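Local atomic coordinates of cellulosomal-scaffolding protein A (Clostridium thermocellum, PDB entry 4B9F), a protein that serves as a scaffold of the cellulosome and, through this family 3a carbohydrate-binding module, probably anchors the enzyme complex to cellulose. Residues Y43-D46 against G47-D50; R112-K115 against N116-N120; T142-N146 against G147-W151. One frame throughout, in Å; residues are numbered along the deposited sequence.

Contact 1. Residues Y43-D46 against G47-D50. With CA (calcium ion), chain C.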
# COMPACT_ATOMS: atom_id res chain seq x y z
N TYR A 43 0.05 -0.72 -10.93
CA TYR A 43 0.36 0.41 -11.79
C TYR A 43 1.11 -0.04 -13.03
O TYR A 43 1.45 -1.22 -13.17
CB TYR A 43 1.17 1.46 -11.00
CG TYR A 43 2.55 0.99 -10.58
CD1 TYR A 43 2.73 0.13 -9.50
CD2 TYR A 43 3.69 1.43 -11.26
CE1 TYR A 43 4.00 -0.30 -9.11
CE2 TYR A 43 4.96 1.00 -10.88
CZ TYR A 43 5.11 0.15 -9.80
OH TYR A 43 6.36 -0.27 -9.41
N THR A 44 1.36 0.90 -13.93
CA THR A 44 2.21 0.65 -15.08
C THR A 44 3.52 1.40 -14.88
O THR A 44 3.54 2.60 -14.61
CB THR A 44 1.55 1.12 -16.39
OG1 THR A 44 1.03 2.45 -16.21
CG2 THR A 44 0.42 0.19 -16.78
N VAL A 45 4.63 0.68 -15.03
CA VAL A 45 5.94 1.23 -14.69
C VAL A 45 6.42 2.34 -15.65
O VAL A 45 7.23 3.18 -15.26
CB VAL A 45 6.99 0.09 -14.57
CG1 VAL A 45 7.24 -0.58 -15.92
CG2 VAL A 45 8.29 0.58 -13.94
N ASP A 46 5.90 2.35 -16.88
CA ASP A 46 6.25 3.36 -17.89
C ASP A 46 7.75 3.40 -18.18
O ASP A 46 8.39 4.45 -18.06
CB ASP A 46 5.77 4.76 -17.48
CG ASP A 46 4.34 4.77 -16.96
OD1 ASP A 46 3.45 4.15 -17.58
OD2 ASP A 46 4.10 5.40 -15.92
N GLY A 47 8.29 2.26 -18.58
CA GLY A 47 9.72 2.12 -18.82
C GLY A 47 10.34 1.39 -17.66
O GLY A 47 10.55 1.97 -16.60
N GLN A 48 10.62 0.11 -17.86
CA GLN A 48 11.14 -0.72 -16.78
C GLN A 48 12.51 -0.22 -16.31
O GLN A 48 13.42 -0.02 -17.11
CB GLN A 48 11.23 -2.18 -17.21
CG GLN A 48 11.90 -3.09 -16.19
CD GLN A 48 11.08 -3.23 -14.91
OE1 GLN A 48 9.85 -3.20 -14.94
NE2 GLN A 48 11.76 -3.39 -13.78
N LYS A 49 12.62 -0.00 -15.00
CA LYS A 49 13.86 0.40 -14.34
C LYS A 49 13.82 -0.21 -12.95
O LYS A 49 12.74 -0.51 -12.43
CB LYS A 49 13.92 1.93 -14.17
CG LYS A 49 13.92 2.74 -15.44
CD LYS A 49 15.29 2.74 -16.10
CE LYS A 49 15.29 3.61 -17.35
NZ LYS A 49 14.78 4.99 -17.08
N ASP A 50 14.99 -0.36 -12.33
CA ASP A 50 15.03 -0.75 -10.92
C ASP A 50 14.28 0.30 -10.11
O ASP A 50 14.37 1.49 -10.38
CB ASP A 50 16.46 -0.84 -10.41
CG ASP A 50 17.26 -1.97 -11.05
OD1 ASP A 50 16.66 -2.84 -11.71
OD2 ASP A 50 18.49 -1.98 -10.88
CA CA C . 2.04 4.47 -15.19
O HOH W 1 3.09 5.04 -12.99

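Contact 2. Residues R112-K115 against N116-N120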
# COMPACT_ATOMS: atom_id res chain seq x y z
N ARG A 112 6.18 5.25 -0.31
CA ARG A 112 6.79 6.06 -1.34
C ARG A 112 7.70 5.18 -2.18
O ARG A 112 8.43 4.35 -1.64
CB ARG A 112 7.60 7.20 -0.71
CG ARG A 112 8.22 8.15 -1.71
CD ARG A 112 8.68 9.42 -1.01
NE ARG A 112 9.60 9.12 0.07
CZ ARG A 112 10.91 8.94 -0.11
NH1 ARG A 112 11.44 9.05 -1.32
NH2 ARG A 112 11.69 8.64 0.93
N PHE A 113 7.66 5.36 -3.49
CA PHE A 113 8.62 4.64 -4.33
C PHE A 113 9.04 5.44 -5.55
O PHE A 113 8.34 6.36 -5.99
CB PHE A 113 8.16 3.21 -4.67
CG PHE A 113 6.94 3.11 -5.54
CD1 PHE A 113 7.06 3.08 -6.93
CD2 PHE A 113 5.67 2.94 -4.99
CE1 PHE A 113 5.95 2.91 -7.75
CE2 PHE A 113 4.56 2.79 -5.80
CZ PHE A 113 4.70 2.78 -7.18
N ALA A 114 10.21 5.09 -6.07
CA ALA A 114 10.78 5.79 -7.21
C ALA A 114 11.67 4.85 -8.00
O ALA A 114 12.13 3.82 -7.48
CB ALA A 114 11.61 6.96 -6.73
N LYS A 115 11.92 5.22 -9.24
CA LYS A 115 12.92 4.53 -10.05
C LYS A 115 14.30 4.96 -9.58
O LYS A 115 14.48 6.09 -9.12
CB LYS A 115 12.73 4.86 -11.52
CG LYS A 115 11.43 4.31 -12.07
CD LYS A 115 11.16 4.86 -13.45
CE LYS A 115 9.93 4.22 -14.04
NZ LYS A 115 9.60 4.71 -15.40
N ASN A 116 15.28 4.07 -9.68
CA ASN A 116 16.59 4.39 -9.13
C ASN A 116 17.29 5.53 -9.87
O ASN A 116 18.20 6.15 -9.32
CB ASN A 116 17.45 3.13 -9.01
CG ASN A 116 16.92 2.15 -7.95
OD1 ASN A 116 15.89 2.40 -7.31
ND2 ASN A 116 17.61 1.02 -7.77
N ASP A 117 16.85 5.82 -11.09
CA ASP A 117 17.38 6.94 -11.85
C ASP A 117 16.49 8.19 -11.76
O ASP A 117 16.75 9.20 -12.41
CB ASP A 117 17.64 6.55 -13.31
CG ASP A 117 16.37 6.33 -14.10
OD1 ASP A 117 15.28 6.22 -13.50
OD2 ASP A 117 16.45 6.25 -15.35
N TRP A 118 15.45 8.10 -10.94
CA TRP A 118 14.55 9.23 -10.68
C TRP A 118 13.82 9.73 -11.93
O TRP A 118 13.38 10.88 -11.99
CB TRP A 118 15.27 10.35 -9.90
CG TRP A 118 15.59 9.86 -8.52
CD1 TRP A 118 16.75 9.24 -8.12
CD2 TRP A 118 14.72 9.85 -7.39
NE1 TRP A 118 16.65 8.87 -6.80
CE2 TRP A 118 15.41 9.23 -6.33
CE3 TRP A 118 13.42 10.31 -7.17
CZ2 TRP A 118 14.85 9.06 -5.07
CZ3 TRP A 118 12.86 10.14 -5.91
CH2 TRP A 118 13.57 9.53 -4.88
N SER A 119 13.65 8.83 -12.90
CA SER A 119 12.89 9.15 -14.11
C SER A 119 11.38 9.11 -13.86
O SER A 119 10.92 8.67 -12.81
CB SER A 119 13.29 8.24 -15.28
OG SER A 119 13.05 6.88 -15.00
N ASN A 120 10.61 9.60 -14.82
CA ASN A 120 9.20 9.85 -14.57
C ASN A 120 8.27 8.66 -14.72
O ASN A 120 8.52 7.74 -15.50
CB ASN A 120 8.70 10.99 -15.45
CG ASN A 120 9.22 12.34 -15.00
OD1 ASN A 120 9.56 12.53 -13.83
ND2 ASN A 120 9.28 13.29 -15.93
O HOH W 2 11.50 7.80 -10.27
O HOH W 3 14.82 5.25 -6.29
O HOH W 4 11.72 5.24 -17.02

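Contact 3. Residues T142-N146 against G147-W151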
# COMPACT_ATOMS: atom_id res chain seq x y z
N THR A 142 -5.62 -4.18 -3.18
CA THR A 142 -6.00 -5.46 -2.58
C THR A 142 -5.17 -5.76 -1.34
O THR A 142 -4.09 -5.19 -1.13
CB THR A 142 -5.85 -6.61 -3.59
OG1 THR A 142 -4.51 -6.61 -4.10
CG2 THR A 142 -6.83 -6.43 -4.75
N ALA A 143 -5.69 -6.68 -0.52
CA ALA A 143 -5.00 -7.14 0.68
C ALA A 143 -5.15 -8.64 0.79
O ALA A 143 -6.21 -9.20 0.47
CB ALA A 143 -5.57 -6.46 1.92
N TYR A 144 -4.07 -9.28 1.25
CA TYR A 144 -4.00 -10.73 1.41
C TYR A 144 -3.50 -11.04 2.81
O TYR A 144 -2.62 -10.35 3.33
CB TYR A 144 -3.06 -11.35 0.38
CG TYR A 144 -3.52 -11.17 -1.04
CD1 TYR A 144 -3.38 -9.94 -1.69
CD2 TYR A 144 -4.12 -12.21 -1.75
CE1 TYR A 144 -3.81 -9.75 -2.98
CE2 TYR A 144 -4.55 -12.04 -3.05
CZ TYR A 144 -4.40 -10.81 -3.66
OH TYR A 144 -4.83 -10.62 -4.95
N LEU A 145 -4.07 -12.07 3.43
CA LEU A 145 -3.60 -12.53 4.73
C LEU A 145 -3.13 -13.96 4.55
O LEU A 145 -3.92 -14.84 4.19
CB LEU A 145 -4.72 -12.45 5.77
CG LEU A 145 -4.33 -12.64 7.23
CD1 LEU A 145 -3.32 -11.58 7.67
CD2 LEU A 145 -5.57 -12.60 8.13
N ASN A 146 -1.83 -14.19 4.76
CA ASN A 146 -1.22 -15.48 4.48
C ASN A 146 -1.51 -15.94 3.05
O ASN A 146 -1.74 -17.12 2.80
CB ASN A 146 -1.68 -16.53 5.50
CG ASN A 146 -0.68 -17.66 5.67
OD1 ASN A 146 0.49 -17.53 5.30
ND2 ASN A 146 -1.13 -18.77 6.24
N GLY A 147 -1.51 -14.98 2.12
CA GLY A 147 -1.72 -15.28 0.71
C GLY A 147 -3.17 -15.43 0.30
O GLY A 147 -3.46 -15.68 -0.88
N VAL A 148 -4.08 -15.30 1.26
CA VAL A 148 -5.51 -15.43 1.01
C VAL A 148 -6.15 -14.04 0.92
O VAL A 148 -6.01 -13.24 1.84
CB VAL A 148 -6.20 -16.22 2.14
CG1 VAL A 148 -7.71 -16.28 1.91
CG2 VAL A 148 -5.61 -17.62 2.25
N LEU A 149 -6.83 -13.76 -0.18
CA LEU A 149 -7.43 -12.45 -0.38
C LEU A 149 -8.42 -12.11 0.74
O LEU A 149 -9.30 -12.92 1.06
CB LEU A 149 -8.10 -12.35 -1.75
CG LEU A 149 -8.61 -10.95 -2.11
CD1 LEU A 149 -8.40 -10.70 -3.58
CD2 LEU A 149 -10.06 -10.76 -1.74
N VAL A 150 -8.28 -10.92 1.31
CA VAL A 150 -9.19 -10.44 2.34
C VAL A 150 -9.78 -9.06 2.00
O VAL A 150 -10.67 -8.57 2.69
CB VAL A 150 -8.54 -10.40 3.75
CG1 VAL A 150 -8.27 -11.81 4.26
CG2 VAL A 150 -7.27 -9.56 3.76
N TRP A 151 -9.27 -8.42 0.95
CA TRP A 151 -9.85 -7.17 0.45
C TRP A 151 -9.63 -7.10 -1.05
O TRP A 151 -8.49 -7.20 -1.51
CB TRP A 151 -9.22 -5.94 1.12
CG TRP A 151 -9.82 -4.64 0.65
CD1 TRP A 151 -9.38 -3.86 -0.39
CD2 TRP A 151 -10.95 -3.97 1.21
NE1 TRP A 151 -10.17 -2.74 -0.50
CE2 TRP A 151 -11.15 -2.79 0.46
CE3 TRP A 151 -11.81 -4.25 2.27
CZ2 TRP A 151 -12.18 -1.89 0.74
CZ3 TRP A 151 -12.84 -3.35 2.55
CH2 TRP A 151 -13.01 -2.19 1.79
O HOH W 5 -0.28 -12.23 2.46

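Contact 1. Residues Y43-D46 against G47-D50
Between Val45 and Gln48 the chain bends sharply through Asp46 and Gly47. Asp46 takes up a left-handed backbone conformation (phi 58°, psi 57°) and Gly47 follows with a positive phi of its own. No hydrogen bond joins the two halves, so the shape of the bend is not set by a cross-turn backbone bond. Inside the bend, Val45 does most of the touching. Its CG1 sits between the backbone N and the carbonyl carbon (chi1 67°) and meets Gln48 OE1 at 3.8 Å, where the Gln48 chain, bent at chi2, swings its amide end back toward the valine. The other branch, Val45 CG2, rests 3.8 Å from Gly47 O. The loop follows strand 37-43 in a beta-sandwich module of family 3, and the face of the bend turned from Gln48 carries the bound calcium ion. Thr44 grips the metal twice, through its carbonyl O at 2.5 Å and through OG1, also at 2.5 Å. Asp46 adds a lopsided bidentate carboxylate, with OD2 at 2.4 Å and OD1 at 2.8 Å from calcium, and a water fills a further position at 2.5 Å. Thr122, Asn125 and Asp126 complete the site, tying the loop to a part of the chain distant in sequence. Thr44 O and Asp46 OD2 lie close together; both bind calcium, whose charge probably offsets the repulsion between them. Val45 N donates to Asp89 OD1, which holds the loop to strand 88-96.

Contact 2. Residues R112-K115 against N116-N120
Lys115, at the end of strand 106-115, lays its side chain along Ser119. The chain is extended beyond CG, which carries CD to within 3.2 Å of Ser119 OG and takes the ammonium past the serine. The main partner of NZ is Val45 O; Gly47 O also accepts from it, the bond to Asn120 O is long at 3.2 Å, and a water 2.7 Å from NZ bridges it to Ser119 OG, so four acceptors must share three protons. This is the tight part of the contact. A type I turn from Lys115 to Trp118 is closed by Trp118 N to Lys115 O at 2.9 Å. Asp117 CG stands between its backbone N and carbonyl carbon (chi1 70°), turning OD1 toward Ser119: it accepts from Ser119 OG at 2.8 Å on the syn side and from Ser119 N at 3.1 Å from above the carboxylate plane, the second bond forming an Asx turn. Asp117 OD2 pairs with Lys49. Trp118, though exposed, takes the buried Ala114 closely over one face in a CH-pi contact, CB 3.8 Å from the six-membered ring centroid and 21° off the normal. Only the exposed rim is looser: at the ring edge Arg112 NH1 comes no nearer than 4.2 Å to Trp118 CH2, with guanidinium and indole just 15° from coplanar, and Arg112 NE forms a salt bridge with Asp56. No sugar is bound; even so, Arg112, Trp118 and Asp56 probably belong to the flat strip proposed to lie on crystalline cellulose in family 3 modules.

Contact 3. Residues T142-N146 against G147-W151
A beta hairpin with a two-residue type I' turn is closed by Leu145 and Val148, which exchange both backbone bonds: Leu145 N to Val148 O at 2.8 Å and Val148 N to Leu145 O at 3.0 Å. Asn146 and Gly147 form the corner, both with positive phi, and a water accepts from Gly147 N. Further along, the register slips by one in a classic bulge, where Val150 and Trp151 both face Ala143. The single acceptor Ala143 O takes Val150 N at 2.8 Å, almost straight at 176°, and Trp151 N at 3.2 Å, both from the same face of its plane. The pair is completed by Ala143 N to Trp151 O at 3.0 Å. On one face of the hairpin Tyr144, with CG anti to its carbonyl carbon (chi1 -63°), slants its ring across Leu149: CE2 meets Leu149 CB at 3.8 Å, while Gly147 O lies at the ring edge, 3.6 Å from CD2. On the other face Ala143 CB meets Trp151 CB at 3.8 Å; Val150 CG1, in the bulge, touches Leu145 CB. The strand axes run 132° apart, well short of strictly antiparallel, as suits a bulged and twisted pair. Arg40 makes a cation-pi contact with Tyr144, and Trp151 NE1 donates to Trp138 O. Strand 142-145 hydrogen-bonds to strand 37-43, 148-151 forms the outer edge of that sheet, and Val150 and Trp151 pack on strand 2-8 of the other.

Overall arrangement
Contacts 1 and 2 form one neighbourhood at the same end of the module, their centres 9 Å apart. The salt bridge from Lys49 NZ to Asp117 OD2, 2.7 Å long, ties calcium loop 43-50 to turn 116-120, and Asp50 O with Asn116 N at 2.8 Å is a probable second tie. Lys115 stays about 8 Å from the calcium ion, but its NZ reaches the loop carbonyl Val45 O, 2.8 Å away, beside the calcium ligand Thr44. Contact 3 is remote: its centre lies 24 Å from that of contact 1 and 27 Å from that of contact 2, across the chain's centre from contact 2. Strand 37-43, running from beside hairpin 142-151 into loop 43-50, connects the two regions.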